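D-hydantoinase (Ralstonia pickettii, PDB 1NFG) probably catalyses the stereospecific hydrolysis of the cyclic amide bond of D-hydantoin derivatives, with two zinc ions bound in each TIM-barrel subunit. Local coordinates at residues R256-L268 with L302-H314. Sequence-based numbering, arbitrary orientation.
Sequences RALAETCTHYLYL and LRNGVFETVSSDH. With ZN (zinc ion), chain E.
T261 and S311 are joined where two neighbouring parallel strands of the TIM barrel run side by side: S311 N donates to T261 O at 2.9 Å, and S311 O takes the N-H of T263. Earlier along the pair, E308 N reaches A259 O, also at 2.9 Å and almost straight (174°), while the bond from T261 N to T309 O is weak. On the face of C262 and S311, the hydroxyl of S311 sits between its own backbone N and carbonyl carbon (chi1 52°) and gives a weak bond to E260 OE1, 2.8 Å from OG; Y234 binds that same carboxylate oxygen. On the other face the F307 ring lies with one side under T261 OG1, and A259 CB meets its edge, 3.9 Å from CD1. V310 CG1 packs against the backbone of T263, and L266 and L302 meet tip to tip, CD2 to CD2. One water joins A259 to the loop that leads into strand 310-311, accepting from A259 N and donating to V306 O and E308 OE2; R368 forms a salt bridge with that carboxylate oxygen. Just past the paired strands, D313 extends its carboxylate with CG anti to the backbone N (chi1 -169°), and OD1 binds zinc at 2.2 Å beside H57 and H59. The backbone bonds of S311 to T261 and T263 fix the strand end two residues before D313, and so probably hold its zinc-binding carboxylate in place at the C-terminal mouth of the barrel.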
ATOM      1  N   ARG A 256       6.071  -2.077 -17.371  1.00 24.38           N
ATOM      2  CA  ARG A 256       6.970  -1.063 -17.895  1.00 25.49           C
ATOM      3  C   ARG A 256       6.155   0.209 -18.020  1.00 24.15           C
ATOM      4  O   ARG A 256       5.794   0.626 -19.117  1.00 25.90           O
ATOM      5  CB  ARG A 256       7.523  -1.484 -19.253  1.00 28.79           C
ATOM      6  CG  ARG A 256       8.470  -2.671 -19.169  1.00 35.55           C
ATOM      7  CD  ARG A 256       8.899  -3.107 -20.554  1.00 43.47           C
ATOM      8  NE  ARG A 256       7.821  -3.756 -21.300  1.00 49.09           N
ATOM      9  CZ  ARG A 256       7.830  -3.937 -22.620  1.00 52.50           C
ATOM     10  NH1 ARG A 256       8.860  -3.508 -23.344  1.00 52.55           N
ATOM     11  NH2 ARG A 256       6.812  -4.554 -23.213  1.00 54.57           N
ATOM     12  N   ALA A 257       5.854   0.811 -16.876  1.00 22.07           N
ATOM     13  CA  ALA A 257       5.065   2.029 -16.836  1.00 20.20           C
ATOM     14  C   ALA A 257       5.956   3.247 -16.708  1.00 19.54           C
ATOM     15  O   ALA A 257       6.867   3.273 -15.876  1.00 20.86           O
ATOM     16  CB  ALA A 257       4.095   1.976 -15.667  1.00 18.92           C
ATOM     17  N   LEU A 258       5.696   4.249 -17.540  1.00 17.55           N
ATOM     18  CA  LEU A 258       6.462   5.485 -17.514  1.00 16.08           C
ATOM     19  C   LEU A 258       5.448   6.572 -17.275  1.00 15.24           C
ATOM     20  O   LEU A 258       4.274   6.384 -17.573  1.00 16.98           O
ATOM     21  CB  LEU A 258       7.150   5.738 -18.855  1.00 15.13           C
ATOM     22  CG  LEU A 258       7.853   4.549 -19.504  1.00 17.51           C
ATOM     23  CD1 LEU A 258       8.492   4.995 -20.798  1.00 17.08           C
ATOM     24  CD2 LEU A 258       8.900   3.981 -18.555  1.00 20.06           C
ATOM     25  N   ALA A 259       5.892   7.702 -16.742  1.00 13.42           N
ATOM     26  CA  ALA A 259       4.992   8.806 -16.493  1.00 15.02           C
ATOM     27  C   ALA A 259       5.751  10.125 -16.514  1.00 16.44           C
ATOM     28  O   ALA A 259       6.981  10.148 -16.501  1.00 16.18           O
ATOM     29  CB  ALA A 259       4.292   8.615 -15.159  1.00 14.82           C
ATOM     30  N   GLU A 260       5.003  11.221 -16.542  1.00 17.74           N
ATOM     31  CA  GLU A 260       5.574  12.562 -16.573  1.00 18.83           C
ATOM     32  C   GLU A 260       4.646  13.505 -15.815  1.00 18.78           C
ATOM     33  O   GLU A 260       3.587  13.094 -15.342  1.00 18.72           O
ATOM     34  CB  GLU A 260       5.680  13.048 -18.022  1.00 19.73           C
ATOM     35  CG  GLU A 260       4.351  12.955 -18.792  1.00 22.35           C
ATOM     36  CD  GLU A 260       4.188  14.028 -19.868  1.00 24.48           C
ATOM     37  OE1 GLU A 260       5.104  14.180 -20.706  1.00 25.84           O
ATOM     38  OE2 GLU A 260       3.142  14.718 -19.880  1.00 22.30           O
ATOM     39  N   THR A 261       5.060  14.763 -15.683  1.00 18.70           N
ATOM     40  CA  THR A 261       4.221  15.788 -15.057  1.00 19.37           C
ATOM     41  C   THR A 261       4.412  17.026 -15.910  1.00 19.52           C
ATOM     42  O   THR A 261       5.209  17.018 -16.859  1.00 18.53           O
ATOM     43  CB  THR A 261       4.626  16.168 -13.631  1.00 17.50           C
ATOM     44  OG1 THR A 261       5.129  15.020 -12.954  1.00 26.50           O
ATOM     45  CG2 THR A 261       3.411  16.681 -12.872  1.00 11.82           C
ATOM     46  N   CYS A 262       3.696  18.089 -15.567  1.00 16.99           N
ATOM     47  CA  CYS A 262       3.801  19.302 -16.334  1.00 18.31           C
ATOM     48  C   CYS A 262       3.948  20.487 -15.404  1.00 19.70           C
ATOM     49  O   CYS A 262       3.312  20.561 -14.357  1.00 20.72           O
ATOM     50  CB  CYS A 262       2.574  19.445 -17.250  1.00 17.54           C
ATOM     51  SG  CYS A 262       2.318  18.007 -18.369  1.00 15.93           S
ATOM     52  N   THR A 263       4.808  21.407 -15.809  1.00 20.46           N
ATOM     53  CA  THR A 263       5.113  22.602 -15.054  1.00 20.55           C
ATOM     54  C   THR A 263       4.016  23.102 -14.123  1.00 23.12           C
ATOM     55  O   THR A 263       4.233  23.211 -12.914  1.00 24.57           O
ATOM     56  CB  THR A 263       5.489  23.733 -16.008  1.00 19.95           C
ATOM     57  OG1 THR A 263       6.355  23.217 -17.030  1.00 19.79           O
ATOM     58  CG2 THR A 263       6.187  24.858 -15.254  1.00 16.29           C
ATOM     59  N   HIS A 264       2.841  23.401 -14.674  1.00 24.58           N
ATOM     60  CA  HIS A 264       1.747  23.942 -13.863  1.00 24.85           C
ATOM     61  C   HIS A 264       1.260  23.057 -12.716  1.00 24.39           C
ATOM     62  O   HIS A 264       0.653  23.550 -11.765  1.00 24.55           O
ATOM     63  CB  HIS A 264       0.566  24.367 -14.756  1.00 24.15           C
ATOM     64  CG  HIS A 264       0.152  23.334 -15.757  1.00 24.65           C
ATOM     65  ND1 HIS A 264       0.984  22.905 -16.768  1.00 24.50           N
ATOM     66  CD2 HIS A 264      -1.000  22.637 -15.894  1.00 24.81           C
ATOM     67  CE1 HIS A 264       0.362  21.983 -17.484  1.00 24.45           C
ATOM     68  NE2 HIS A 264      -0.843  21.802 -16.974  1.00 24.49           N
ATOM     69  N   TYR A 265       1.528  21.760 -12.792  1.00 23.59           N
ATOM     70  CA  TYR A 265       1.114  20.861 -11.727  1.00 23.85           C
ATOM     71  C   TYR A 265       2.075  20.924 -10.541  1.00 24.39           C
ATOM     72  O   TYR A 265       1.884  20.237  -9.538  1.00 25.92           O
ATOM     73  CB  TYR A 265       1.001  19.435 -12.260  1.00 23.01           C
ATOM     74  CG  TYR A 265      -0.117  19.302 -13.264  1.00 25.31           C
ATOM     75  CD1 TYR A 265      -1.436  19.591 -12.907  1.00 24.81           C
ATOM     76  CD2 TYR A 265       0.142  18.921 -14.581  1.00 25.35           C
ATOM     77  CE1 TYR A 265      -2.467  19.507 -13.833  1.00 25.70           C
ATOM     78  CE2 TYR A 265      -0.885  18.830 -15.518  1.00 26.40           C
ATOM     79  CZ  TYR A 265      -2.186  19.125 -15.137  1.00 26.85           C
ATOM     80  OH  TYR A 265      -3.205  19.031 -16.061  1.00 28.21           O
ATOM     81  N   LEU A 266       3.103  21.760 -10.662  1.00 23.14           N
ATOM     82  CA  LEU A 266       4.082  21.943  -9.596  1.00 21.98           C
ATOM     83  C   LEU A 266       3.914  23.339  -9.004  1.00 22.07           C
ATOM     84  O   LEU A 266       4.612  23.709  -8.060  1.00 22.85           O
ATOM     85  CB  LEU A 266       5.507  21.825 -10.144  1.00 20.65           C
ATOM     86  CG  LEU A 266       5.952  20.549 -10.851  1.00 21.64           C
ATOM     87  CD1 LEU A 266       7.332  20.770 -11.433  1.00 19.54           C
ATOM     88  CD2 LEU A 266       5.963  19.379  -9.877  1.00 22.44           C
ATOM     89  N   TYR A 267       2.977  24.108  -9.546  1.00 21.38           N
ATOM     90  CA  TYR A 267       2.793  25.475  -9.095  1.00 22.54           C
ATOM     91  C   TYR A 267       1.371  25.959  -8.896  1.00 23.54           C
ATOM     92  O   TYR A 267       1.126  26.824  -8.059  1.00 24.94           O
ATOM     93  CB  TYR A 267       3.487  26.420 -10.083  1.00 23.59           C
ATOM     94  CG  TYR A 267       4.995  26.342 -10.054  1.00 24.48           C
ATOM     95  CD1 TYR A 267       5.722  27.012  -9.076  1.00 23.10           C
ATOM     96  CD2 TYR A 267       5.695  25.585 -10.994  1.00 23.93           C
ATOM     97  CE1 TYR A 267       7.102  26.939  -9.027  1.00 24.08           C
ATOM     98  CE2 TYR A 267       7.082  25.503 -10.954  1.00 24.87           C
ATOM     99  CZ  TYR A 267       7.780  26.186  -9.964  1.00 26.27           C
ATOM    100  OH  TYR A 267       9.156  26.117  -9.901  1.00 28.32           O
ATOM    101  N   LEU A 268       0.430  25.424  -9.663  1.00 23.88           N
ATOM    102  CA  LEU A 268      -0.947  25.883  -9.554  1.00 24.31           C
ATOM    103  C   LEU A 268      -1.840  24.962  -8.739  1.00 24.77           C
ATOM    104  O   LEU A 268      -1.561  23.772  -8.595  1.00 25.55           O
ATOM    105  CB  LEU A 268      -1.521  26.088 -10.959  1.00 24.47           C
ATOM    106  CG  LEU A 268      -0.611  26.917 -11.880  1.00 24.25           C
ATOM    107  CD1 LEU A 268      -1.296  27.132 -13.211  1.00 25.88           C
ATOM    108  CD2 LEU A 268      -0.288  28.258 -11.239  1.00 23.32           C
ATOM    109  N   LEU A 302      10.036  13.717  -8.394  1.00 20.60           N
ATOM    110  CA  LEU A 302      11.040  14.187  -9.350  1.00 20.29           C
ATOM    111  C   LEU A 302      12.429  13.914  -8.783  1.00 20.89           C
ATOM    112  O   LEU A 302      13.253  13.270  -9.426  1.00 21.92           O
ATOM    113  CB  LEU A 302      10.889  15.690  -9.597  1.00 19.11           C
ATOM    114  CG  LEU A 302      10.232  16.258 -10.867  1.00 19.13           C
ATOM    115  CD1 LEU A 302       9.750  15.151 -11.781  1.00 18.48           C
ATOM    116  CD2 LEU A 302       9.094  17.183 -10.467  1.00 13.87           C
ATOM    117  N   ARG A 303      12.668  14.396  -7.564  1.00 21.30           N
ATOM    118  CA  ARG A 303      13.954  14.227  -6.894  1.00 20.49           C
ATOM    119  C   ARG A 303      14.354  12.769  -6.771  1.00 19.65           C
ATOM    120  O   ARG A 303      15.542  12.446  -6.759  1.00 19.19           O
ATOM    121  CB  ARG A 303      13.928  14.862  -5.503  1.00 22.82           C
ATOM    122  CG  ARG A 303      15.308  14.923  -4.860  1.00 26.80           C
ATOM    123  CD  ARG A 303      15.294  15.528  -3.459  1.00 29.21           C
ATOM    124  NE  ARG A 303      14.759  14.607  -2.460  1.00 33.59           N
ATOM    125  CZ  ARG A 303      13.504  14.615  -2.025  1.00 35.45           C
ATOM    126  NH1 ARG A 303      12.638  15.505  -2.497  1.00 35.24           N
ATOM    127  NH2 ARG A 303      13.115  13.735  -1.109  1.00 36.58           N
ATOM    128  N   ASN A 304      13.368  11.886  -6.681  1.00 17.74           N
ATOM    129  CA  ASN A 304      13.653  10.464  -6.572  1.00 17.21           C
ATOM    130  C   ASN A 304      13.777   9.788  -7.935  1.00 17.24           C
ATOM    131  O   ASN A 304      13.982   8.574  -8.022  1.00 15.82           O
ATOM    132  CB  ASN A 304      12.579   9.781  -5.727  1.00 18.32           C
ATOM    133  CG  ASN A 304      12.783  10.009  -4.242  1.00 18.73           C
ATOM    134  OD1 ASN A 304      13.774   9.553  -3.666  1.00 20.98           O
ATOM    135  ND2 ASN A 304      11.853  10.719  -3.615  1.00 17.92           N
ATOM    136  N   GLY A 305      13.644  10.584  -8.996  1.00 16.96           N
ATOM    137  CA  GLY A 305      13.775  10.064 -10.348  1.00 18.66           C
ATOM    138  C   GLY A 305      12.630   9.224 -10.890  1.00 19.02           C
ATOM    139  O   GLY A 305      12.825   8.388 -11.773  1.00 19.33           O
ATOM    140  N   VAL A 306      11.432   9.451 -10.373  1.00 18.72           N
ATOM    141  CA  VAL A 306      10.268   8.701 -10.808  1.00 19.20           C
ATOM    142  C   VAL A 306       9.820   9.046 -12.232  1.00 19.50           C
ATOM    143  O   VAL A 306       9.648   8.154 -13.061  1.00 19.91           O
ATOM    144  CB  VAL A 306       9.091   8.935  -9.838  1.00 19.42           C
ATOM    145  CG1 VAL A 306       7.844   8.233 -10.336  1.00 18.05           C
ATOM    146  CG2 VAL A 306       9.468   8.438  -8.458  1.00 19.30           C
ATOM    147  N   PHE A 307       9.643  10.338 -12.507  1.00 18.95           N
ATOM    148  CA  PHE A 307       9.182  10.809 -13.814  1.00 18.90           C
ATOM    149  C   PHE A 307      10.239  10.888 -14.909  1.00 20.31           C
ATOM    150  O   PHE A 307      11.420  11.094 -14.642  1.00 21.30           O
ATOM    151  CB  PHE A 307       8.527  12.179 -13.663  1.00 17.30           C
ATOM    152  CG  PHE A 307       7.277  12.166 -12.827  1.00 17.81           C
ATOM    153  CD1 PHE A 307       6.228  11.300 -13.135  1.00 16.04           C
ATOM    154  CD2 PHE A 307       7.136  13.036 -11.747  1.00 16.02           C
ATOM    155  CE1 PHE A 307       5.057  11.306 -12.383  1.00 17.58           C
ATOM    156  CE2 PHE A 307       5.966  13.048 -10.988  1.00 16.18           C
ATOM    157  CZ  PHE A 307       4.924  12.185 -11.306  1.00 16.06           C
ATOM    158  N   GLU A 308       9.795  10.740 -16.153  1.00 20.05           N
ATOM    159  CA  GLU A 308      10.693  10.793 -17.295  1.00 18.26           C
ATOM    160  C   GLU A 308      10.986  12.228 -17.716  1.00 17.60           C
ATOM    161  O   GLU A 308      11.982  12.487 -18.393  1.00 16.32           O
ATOM    162  CB  GLU A 308      10.084  10.049 -18.474  1.00 18.31           C
ATOM    163  CG  GLU A 308       9.746   8.623 -18.177  1.00 20.83           C
ATOM    164  CD  GLU A 308      10.947   7.850 -17.712  1.00 23.07           C
ATOM    165  OE1 GLU A 308      12.000   7.958 -18.369  1.00 23.56           O
ATOM    166  OE2 GLU A 308      10.840   7.129 -16.697  1.00 25.96           O
ATOM    167  N   THR A 309      10.133  13.164 -17.311  1.00 15.72           N
ATOM    168  CA  THR A 309      10.335  14.551 -17.705  1.00 16.07           C
ATOM    169  C   THR A 309       9.259  15.448 -17.129  1.00 16.37           C
ATOM    170  O   THR A 309       8.323  14.980 -16.498  1.00 17.83           O
ATOM    171  CB  THR A 309      10.262  14.694 -19.252  1.00 15.84           C
ATOM    172  OG1 THR A 309      10.509  16.052 -19.633  1.00 16.26           O
ATOM    173  CG2 THR A 309       8.876  14.309 -19.753  1.00 14.13           C
ATOM    174  N   VAL A 310       9.414  16.748 -17.350  1.00 17.89           N
ATOM    175  CA  VAL A 310       8.425  17.733 -16.935  1.00 18.63           C
ATOM    176  C   VAL A 310       8.127  18.474 -18.236  1.00 20.60           C
ATOM    177  O   VAL A 310       8.899  19.343 -18.644  1.00 21.63           O
ATOM    178  CB  VAL A 310       8.975  18.751 -15.910  1.00 17.73           C
ATOM    179  CG1 VAL A 310       7.918  19.817 -15.631  1.00 14.19           C
ATOM    180  CG2 VAL A 310       9.373  18.047 -14.622  1.00 16.64           C
ATOM    181  N   SER A 311       7.035  18.103 -18.902  1.00 21.22           N
ATOM    182  CA  SER A 311       6.653  18.738 -20.159  1.00 20.97           C
ATOM    183  C   SER A 311       5.677  19.857 -19.855  1.00 21.26           C
ATOM    184  O   SER A 311       5.380  20.100 -18.688  1.00 20.61           O
ATOM    185  CB  SER A 311       6.034  17.713 -21.116  1.00 21.07           C
ATOM    186  OG  SER A 311       4.983  16.990 -20.502  1.00 22.16           O
ATOM    187  N   SER A 312       5.173  20.532 -20.890  1.00 22.58           N
ATOM    188  CA  SER A 312       4.259  21.660 -20.684  1.00 23.07           C
ATOM    189  C   SER A 312       2.775  21.479 -21.009  1.00 23.49           C
ATOM    190  O   SER A 312       1.929  22.111 -20.378  1.00 23.35           O
ATOM    191  CB  SER A 312       4.766  22.887 -21.457  1.00 24.01           C
ATOM    192  OG  SER A 312       4.732  22.665 -22.863  1.00 22.94           O
ATOM    193  N   ASP A 313       2.449  20.628 -21.976  1.00 24.56           N
ATOM    194  CA  ASP A 313       1.049  20.451 -22.393  1.00 25.49           C
ATOM    195  C   ASP A 313       0.554  21.839 -22.811  1.00 23.80           C
ATOM    196  O   ASP A 313      -0.530  22.286 -22.425  1.00 22.99           O
ATOM    197  CB  ASP A 313       0.182  19.887 -21.252  1.00 25.62           C
ATOM    198  CG  ASP A 313      -1.206  19.435 -21.731  1.00 27.48           C
ATOM    199  OD1 ASP A 313      -1.357  19.119 -22.934  1.00 25.19           O
ATOM    200  OD2 ASP A 313      -2.144  19.377 -20.903  1.00 29.65           O
ATOM    201  N   HIS A 314       1.388  22.507 -23.604  1.00 22.91           N
ATOM    202  CA  HIS A 314       1.125  23.850 -24.108  1.00 23.76           C
ATOM    203  C   HIS A 314      -0.104  23.966 -25.015  1.00 24.19           C
ATOM    204  O   HIS A 314      -0.225  23.264 -26.028  1.00 22.25           O
ATOM    205  CB  HIS A 314       2.357  24.368 -24.866  1.00 22.97           C
ATOM    206  CG  HIS A 314       2.193  25.752 -25.414  1.00 22.95           C
ATOM    207  ND1 HIS A 314       2.343  26.882 -24.638  1.00 23.90           N
ATOM    208  CD2 HIS A 314       1.855  26.187 -26.651  1.00 21.58           C
ATOM    209  CE1 HIS A 314       2.103  27.954 -25.374  1.00 22.94           C
ATOM    210  NE2 HIS A 314       1.803  27.559 -26.599  1.00 21.62           N
TER
HETATM  211 ZN    ZN E 501      -2.230  17.243 -23.745  1.00 21.03          ZN
HETATM  212  O   HOH W   1       8.416   6.868 -15.375  1.00  6.60           O